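PDB 4FZW: 2,3-dehydroadipyl-CoA hydratase from Escherichia coli, which catalyses the reversible hydration of 2,3-dehydroadipyl-CoA to 3-hydroxyadipyl-CoA, a step in the degradation of phenylacetate. Local coordinates for residues N27-N30 / N31-M35; R149-K153 / S154-K158; E164-A168 / Q169-Q173; V218-Q221 / A222-Q226. One frame throughout, in Å; residues are numbered along the deposited sequence.

Contact 1: residues N27-N30 / N31-M35; sequences NALN and NALLM
Asn-30 and Leu-34 join loop to helix through the backbone: the loop 27-30, extended from Ala-28 on, turns into the helix at Asn-30, the N-cap residue, whose O accepts from Leu-34 N at 2.7 Å (N-H...O angle 158°), the donor tilted 26° from the carbonyl plane. The next turn follows, with Asn-31 O taking the N-H of Met-35. The side chain of Asn-30 makes no capping bond, and what it brings to the contact is its CB, 3.7 Å from CB of Leu-33. Leu-33 reaches furthest back along the loop. With its CG anti to the backbone N (chi1 -177°), it lays CD2 4.2 Å from CD2 of Leu-29, one methyl against another, and the same CD2 lies 3.6 Å from the backbone O of Ala-28. Both leucines also rest on Leu-20 of strand 15-20. Leu-34 turns to another side, touching Leu-87 and Trp-88 of helix 84-92. At the helix start Asn-31 N donates to Glu-70 OE1, while the side-chain amide of Asn-27 is tied to the backbone at Arg-22 and Phe-62. Leu-29 pairs through its backbone with Gly-65, in the loop that in related hydratases supplies an oxyanion-hole N-H, and probably does so here. A loop that pairs with this segment and then opens helix 31-46 is consistent with the crotonase fold of the enoyl-CoA hydratase family.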
# COMPACT_ATOMS: atom_id res chain seq x y z
N ASN B 27 -5.05 37.21 -6.50
CA ASN B 27 -4.12 36.17 -6.90
C ASN B 27 -4.80 34.82 -7.14
O ASN B 27 -4.15 33.77 -7.09
CB ASN B 27 -2.98 36.05 -5.88
CG ASN B 27 -1.87 37.04 -6.15
OD1 ASN B 27 -1.89 37.76 -7.14
ND2 ASN B 27 -0.89 37.08 -5.26
N ALA B 28 -6.10 34.86 -7.43
CA ALA B 28 -6.83 33.64 -7.78
C ALA B 28 -6.10 32.88 -8.88
O ALA B 28 -5.60 33.48 -9.83
CB ALA B 28 -8.25 33.97 -8.22
N LEU B 29 -6.05 31.56 -8.74
CA LEU B 29 -5.38 30.71 -9.72
C LEU B 29 -6.22 30.56 -10.96
O LEU B 29 -7.19 29.84 -10.98
CB LEU B 29 -5.05 29.35 -9.13
CG LEU B 29 -3.97 29.42 -8.04
CD1 LEU B 29 -3.72 28.05 -7.47
CD2 LEU B 29 -2.71 29.99 -8.64
N ASN B 30 -5.85 31.29 -11.99
CA ASN B 30 -6.44 31.11 -13.32
C ASN B 30 -5.99 29.81 -13.97
O ASN B 30 -4.92 29.27 -13.65
CB ASN B 30 -6.06 32.25 -14.26
CG ASN B 30 -7.14 33.28 -14.39
OD1 ASN B 30 -8.25 33.08 -13.91
ND2 ASN B 30 -6.84 34.38 -15.08
N ASN B 31 -6.80 29.33 -14.90
CA ASN B 31 -6.35 28.30 -15.81
C ASN B 31 -5.06 28.73 -16.49
O ASN B 31 -4.07 28.00 -16.52
CB ASN B 31 -7.43 28.07 -16.85
CG ASN B 31 -7.77 26.61 -17.01
OD1 ASN B 31 -6.89 25.74 -17.00
ND2 ASN B 31 -9.06 26.32 -17.16
N ALA B 32 -5.08 29.94 -17.06
CA ALA B 32 -3.90 30.47 -17.71
C ALA B 32 -2.76 30.62 -16.72
O ALA B 32 -1.63 30.28 -17.06
CB ALA B 32 -4.22 31.79 -18.38
N LEU B 33 -3.04 31.09 -15.51
CA LEU B 33 -1.99 31.29 -14.50
C LEU B 33 -1.38 29.95 -14.09
O LEU B 33 -0.17 29.73 -14.15
CB LEU B 33 -2.53 32.05 -13.29
CG LEU B 33 -1.55 32.42 -12.15
CD1 LEU B 33 -0.25 33.02 -12.69
CD2 LEU B 33 -2.20 33.34 -11.13
N LEU B 34 -2.26 29.04 -13.69
CA LEU B 34 -1.86 27.66 -13.50
C LEU B 34 -0.99 27.11 -14.63
O LEU B 34 0.06 26.52 -14.37
CB LEU B 34 -3.11 26.79 -13.37
CG LEU B 34 -2.83 25.48 -12.67
CD1 LEU B 34 -2.30 25.79 -11.28
CD2 LEU B 34 -4.09 24.63 -12.62
N MET B 35 -1.42 27.28 -15.89
CA MET B 35 -0.64 26.73 -17.02
C MET B 35 0.72 27.42 -17.16
O MET B 35 1.72 26.78 -17.45
CB MET B 35 -1.43 26.79 -18.33
CG MET B 35 -0.61 26.45 -19.58
SD MET B 35 -0.29 24.67 -19.90
CE MET B 35 -1.92 24.13 -20.43

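Contact 2: residues R149-K153 / S154-K158; sequences RSVGK and SLASK
Val-151 and Leu-155 meet at an oblique angle, the CG2 methyl of the valine lying 3.7 Å from CB of the leucine. That methyl sits between the backbone N and the carbonyl carbon of its own residue (chi1 -41°), a position from which it also approaches CB of Ala-156 at 4.1 Å. Beneath these side chains helix 146-162 is sharply kinked, its segments 149-153 and 154-158 running at 82° to each other. Gly-152 stands at the bend with a positive phi, and its carbonyl keeps a weak bond from Ala-156 N. One residue earlier a water takes over, donating to Val-151 O at 2.8 Å and accepting from Leu-155 N at 2.9 Å. Beyond the bend Lys-153 O is gripped twice by Ser-157, by its OG at 2.7 Å, tilted 18° from the carbonyl plane, and by its N at 2.9 Å, well above that plane. With an alanine at Ser-157 the hydroxyl bond would go, and Lys-153 O is likely to be left with the backbone N-H as its one donor from the two segments. The lysine chain passes its CG 3.8 Å from Ser-157 OG, then carries NZ to Cys-117 O and Leu-115 O of a neighbouring subunit, where Ser-154 OG meets Val-120 N.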
# COMPACT_ATOMS: atom_id res chain seq x y z
N ARG B 149 -2.13 14.50 6.01
CA ARG B 149 -0.82 13.86 6.11
C ARG B 149 0.16 14.67 6.96
O ARG B 149 1.13 14.13 7.48
CB ARG B 149 -0.25 13.53 4.71
CG ARG B 149 -0.83 12.24 4.14
CD ARG B 149 -0.30 11.91 2.74
NE ARG B 149 -0.73 10.59 2.29
CZ ARG B 149 -1.93 10.32 1.77
NH1 ARG B 149 -2.83 11.28 1.63
NH2 ARG B 149 -2.23 9.08 1.40
N SER B 150 -0.09 15.97 7.12
CA SER B 150 0.85 16.80 7.87
C SER B 150 0.29 17.48 9.12
O SER B 150 1.05 17.99 9.90
CB SER B 150 1.51 17.84 6.96
OG SER B 150 0.59 18.84 6.56
N VAL B 151 -1.03 17.48 9.32
CA VAL B 151 -1.62 18.06 10.54
C VAL B 151 -2.57 17.15 11.33
O VAL B 151 -3.17 17.59 12.31
CB VAL B 151 -2.31 19.43 10.27
CG1 VAL B 151 -1.50 20.26 9.31
CG2 VAL B 151 -3.74 19.24 9.78
N GLY B 152 -2.71 15.90 10.91
CA GLY B 152 -3.54 14.95 11.66
C GLY B 152 -5.01 15.00 11.29
O GLY B 152 -5.48 15.97 10.68
N LYS B 153 -5.76 13.97 11.68
CA LYS B 153 -7.14 13.85 11.23
C LYS B 153 -8.10 14.90 11.79
O LYS B 153 -9.06 15.31 11.13
CB LYS B 153 -7.69 12.43 11.51
CG LYS B 153 -8.68 12.00 10.44
CD LYS B 153 -9.87 11.30 11.03
CE LYS B 153 -9.43 10.33 12.09
NZ LYS B 153 -10.54 9.52 12.63
N SER B 154 -7.85 15.34 13.01
CA SER B 154 -8.79 16.22 13.65
C SER B 154 -8.79 17.59 13.00
O SER B 154 -9.83 18.06 12.54
CB SER B 154 -8.57 16.30 15.16
OG SER B 154 -9.81 16.59 15.79
N LEU B 155 -7.62 18.21 12.92
CA LEU B 155 -7.52 19.54 12.33
C LEU B 155 -7.89 19.55 10.84
O LEU B 155 -8.68 20.39 10.43
CB LEU B 155 -6.12 20.13 12.53
CG LEU B 155 -6.04 21.59 12.07
CD1 LEU B 155 -7.12 22.45 12.77
CD2 LEU B 155 -4.64 22.18 12.30
N ALA B 156 -7.32 18.65 10.06
CA ALA B 156 -7.69 18.42 8.66
C ALA B 156 -9.19 18.24 8.42
O ALA B 156 -9.75 18.88 7.54
CB ALA B 156 -6.92 17.22 8.06
N SER B 157 -9.84 17.37 9.19
CA SER B 157 -11.26 17.14 8.92
C SER B 157 -12.08 18.39 9.26
O SER B 157 -13.02 18.76 8.55
CB SER B 157 -11.77 15.93 9.70
OG SER B 157 -11.04 14.77 9.37
N LYS B 158 -11.69 19.04 10.34
CA LYS B 158 -12.31 20.28 10.77
C LYS B 158 -12.29 21.28 9.63
O LYS B 158 -13.35 21.69 9.14
CB LYS B 158 -11.59 20.81 12.01
CG LYS B 158 -12.26 22.01 12.68
CD LYS B 158 -11.40 22.53 13.83
CE LYS B 158 -11.72 23.95 14.20
NZ LYS B 158 -10.80 24.42 15.27
O HOH W 1 -5.29 16.81 13.92

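Contact 3: residues E164-A168 / Q169-Q173; sequences ESITA and QQAQQ
Thr-167 holds OG1 between its backbone N and carbonyl carbon (chi1 61°), and Gln-170 sets CG beside its own N (chi1 -70°) before running out extended, so that the two side chains cross at about a right angle and each reaches the other's backbone. Thr-167 OG1 accepts from Gln-170 N at 3.2 Å, almost straight at 174°. In return Gln-170 OE1 accepts from Thr-167 N at 2.7 Å, the donor lying in the plane of the amide carbonyl. The first helical turns close behind them, Ala-171 N bonding to Thr-167 O at 2.9 Å and Gln-172 N to Ala-168 O. On the buried side Ile-166 brings CD1 to 3.7 Å from CB of Ala-171, and both residues lean on Phe-128 and Leu-176. Gln-169, bent at its second torsion, lays its amide near Thr-167, with OE1 3.3 Å from Thr-167 CB, while its NE2 is anchored on Glu-124 O. Ile-166 pairs through its backbone with Phe-128, which ties strand 166-167 to strand 127-129. The reciprocal bonds between Thr-167 and Gln-170 form a capping box, here marking where strand 166-167 passes directly into the short helix 168-173.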
# COMPACT_ATOMS: atom_id res chain seq x y z
N GLU B 164 -13.33 26.62 7.94
CA GLU B 164 -12.68 27.69 8.70
C GLU B 164 -11.17 27.81 8.46
O GLU B 164 -10.48 26.81 8.29
CB GLU B 164 -12.96 27.50 10.19
N SER B 165 -10.65 29.04 8.49
CA SER B 165 -9.21 29.32 8.43
C SER B 165 -8.45 28.99 9.71
O SER B 165 -9.04 28.90 10.79
CB SER B 165 -8.97 30.81 8.16
OG SER B 165 -9.26 31.18 6.83
N ILE B 166 -7.14 28.86 9.59
CA ILE B 166 -6.24 28.80 10.73
C ILE B 166 -5.10 29.81 10.54
O ILE B 166 -4.68 30.07 9.40
CB ILE B 166 -5.67 27.35 10.98
CG1 ILE B 166 -4.69 26.91 9.87
CG2 ILE B 166 -6.79 26.33 11.13
CD1 ILE B 166 -3.97 25.60 10.20
N THR B 167 -4.62 30.41 11.63
CA THR B 167 -3.57 31.40 11.51
C THR B 167 -2.26 30.72 11.16
O THR B 167 -2.12 29.50 11.28
CB THR B 167 -3.36 32.20 12.82
OG1 THR B 167 -2.98 31.31 13.87
CG2 THR B 167 -4.62 32.98 13.21
N ALA B 168 -1.29 31.52 10.74
CA ALA B 168 0.08 31.08 10.52
C ALA B 168 0.67 30.36 11.74
O ALA B 168 1.41 29.38 11.58
CB ALA B 168 0.94 32.30 10.18
N GLN B 169 0.35 30.85 12.93
CA GLN B 169 0.87 30.29 14.17
C GLN B 169 0.25 28.94 14.52
O GLN B 169 0.95 28.00 14.93
CB GLN B 169 0.69 31.26 15.36
CG GLN B 169 1.38 32.64 15.21
CD GLN B 169 0.71 33.54 14.18
OE1 GLN B 169 -0.47 33.36 13.81
NE2 GLN B 169 1.47 34.52 13.70
N GLN B 170 -1.07 28.84 14.37
CA GLN B 170 -1.72 27.54 14.46
C GLN B 170 -1.13 26.56 13.44
O GLN B 170 -0.96 25.37 13.74
CB GLN B 170 -3.23 27.67 14.24
CG GLN B 170 -4.01 28.36 15.36
CD GLN B 170 -5.41 28.72 14.91
OE1 GLN B 170 -5.58 29.36 13.87
NE2 GLN B 170 -6.42 28.28 15.67
N ALA B 171 -0.79 27.06 12.25
CA ALA B 171 -0.34 26.18 11.18
C ALA B 171 1.08 25.70 11.41
O ALA B 171 1.44 24.63 10.95
CB ALA B 171 -0.48 26.83 9.80
N GLN B 172 1.88 26.48 12.13
CA GLN B 172 3.24 26.05 12.46
C GLN B 172 3.22 24.97 13.54
O GLN B 172 3.98 23.99 13.46
CB GLN B 172 4.11 27.21 12.91
CG GLN B 172 5.45 26.75 13.45
CD GLN B 172 6.48 27.85 13.50
OE1 GLN B 172 6.15 29.03 13.46
NE2 GLN B 172 7.74 27.46 13.58
N GLN B 173 2.33 25.14 14.52
CA GLN B 173 2.18 24.21 15.63
C GLN B 173 1.63 22.89 15.13
O GLN B 173 2.00 21.81 15.60
CB GLN B 173 1.25 24.79 16.70

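Contact 4: residues V218-Q221 / A222-Q226; sequences VALQ and AGLAQ
Leu-220 O accepts the N-H of Leu-224 at 3.0 Å, with an N-H...O angle of 150°, and Ala-219 O takes that of Gly-223 at the same length, the donor lying in the carbonyl plane. Ala-225 N to Gln-221 O, 3.1 Å and nearly straight, completes this opening turn of helix 220-235, with Ala-219 at the N-cap. Along one flank Leu-220 and Leu-224 meet, their side chains passing at a slant: CD1 of Leu-220 comes 4.0 Å from CG of Leu-224. The CG of Leu-224 lies beside its own backbone N (chi1 -61°), which turns the side chain back over the preceding turn, and CD1 ends 4.0 Å from Gln-221 NE2. Replacing Leu-224 by an alanine would probably open a gap beside Leu-220 CD1 and deprive the folded side chain of Gln-221 of an apolar neighbour. Val-218, still in the loop, covers a different side of the turn, its CG2 resting 3.4 Å from Gly-223 N and 3.8 Å from CB of Ala-222. The same pairing recurs between chains, since Val-218 and Ala-222 also pack against Ala-222 and Val-218 of another subunit. At the helix start Gln-221 N donates to Glu-217 OE1 of a further subunit, and Leu-224 touches Gly-142 of that same chain. The segment thus begins helix 220-235 just after helix 202-214, with two neighbouring copies of the protein packing against it.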
# COMPACT_ATOMS: atom_id res chain seq x y z
N VAL B 218 4.60 4.81 -0.44
CA VAL B 218 4.94 3.40 -0.21
C VAL B 218 5.05 3.21 1.29
O VAL B 218 5.33 4.18 2.01
CB VAL B 218 6.30 2.98 -0.89
CG1 VAL B 218 6.45 3.58 -2.26
CG2 VAL B 218 7.47 3.42 -0.04
N ALA B 219 4.84 1.97 1.76
CA ALA B 219 5.00 1.67 3.19
C ALA B 219 6.47 1.83 3.64
O ALA B 219 7.37 1.86 2.79
CB ALA B 219 4.47 0.30 3.54
N LEU B 220 6.68 1.91 4.95
CA LEU B 220 7.98 2.27 5.53
C LEU B 220 9.18 1.43 5.05
O LEU B 220 10.21 2.00 4.64
CB LEU B 220 7.91 2.27 7.06
CG LEU B 220 9.28 2.52 7.71
CD1 LEU B 220 9.98 3.77 7.12
CD2 LEU B 220 9.17 2.65 9.21
N GLN B 221 9.03 0.10 5.08
CA GLN B 221 10.09 -0.82 4.62
C GLN B 221 10.50 -0.56 3.19
O GLN B 221 11.69 -0.41 2.91
CB GLN B 221 9.68 -2.27 4.77
CG GLN B 221 9.59 -2.67 6.21
CD GLN B 221 10.86 -2.35 6.95
OE1 GLN B 221 11.92 -2.89 6.63
NE2 GLN B 221 10.77 -1.44 7.93
N ALA B 222 9.53 -0.46 2.30
CA ALA B 222 9.82 -0.12 0.91
C ALA B 222 10.43 1.29 0.75
O ALA B 222 11.19 1.53 -0.19
CB ALA B 222 8.57 -0.26 0.05
N GLY B 223 10.11 2.20 1.69
CA GLY B 223 10.66 3.55 1.66
C GLY B 223 12.15 3.48 1.92
O GLY B 223 12.94 4.17 1.26
N LEU B 224 12.54 2.65 2.87
CA LEU B 224 13.94 2.51 3.22
C LEU B 224 14.72 1.90 2.06
O LEU B 224 15.77 2.40 1.67
CB LEU B 224 14.10 1.65 4.47
CG LEU B 224 13.43 2.19 5.74
CD1 LEU B 224 13.55 1.17 6.87
CD2 LEU B 224 14.03 3.52 6.14
N ALA B 225 14.20 0.82 1.50
CA ALA B 225 14.83 0.18 0.37
C ALA B 225 15.05 1.22 -0.71
O ALA B 225 16.12 1.30 -1.32
CB ALA B 225 13.94 -0.93 -0.15
N GLN B 226 14.03 2.03 -0.96
CA GLN B 226 14.08 3.09 -1.97
C GLN B 226 15.12 4.20 -1.63
O GLN B 226 15.89 4.66 -2.50
CB GLN B 226 12.66 3.65 -2.17
CG GLN B 226 12.48 4.72 -3.23
CD GLN B 226 11.34 4.40 -4.20
OE1 GLN B 226 11.45 3.52 -5.04
NE2 GLN B 226 10.24 5.13 -4.08

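In the fold
The four contacts follow one another along the chain, all within the crotonase-family region, and each is local to the start or the bend of a helix. Contact 1 leads from strand 15-20 into helix 31-46, about 15 Å from contact 3 at the nearest atoms. Contacts 2 and 3 are neighbours, their centres 12 Å apart: kinked helix 146-162 is followed by strand 166-167, and the two touch where Leu-155 CD2 packs 4.1 Å from Ile-166 CD1. Contact 4, on helix 220-235, lies across the chain's centre from contact 1, their centres 36 Å apart. Contact 1 is touched by no other chain, whereas contacts 2 and 4 also meet neighbouring subunits of the twelve-chain assembly.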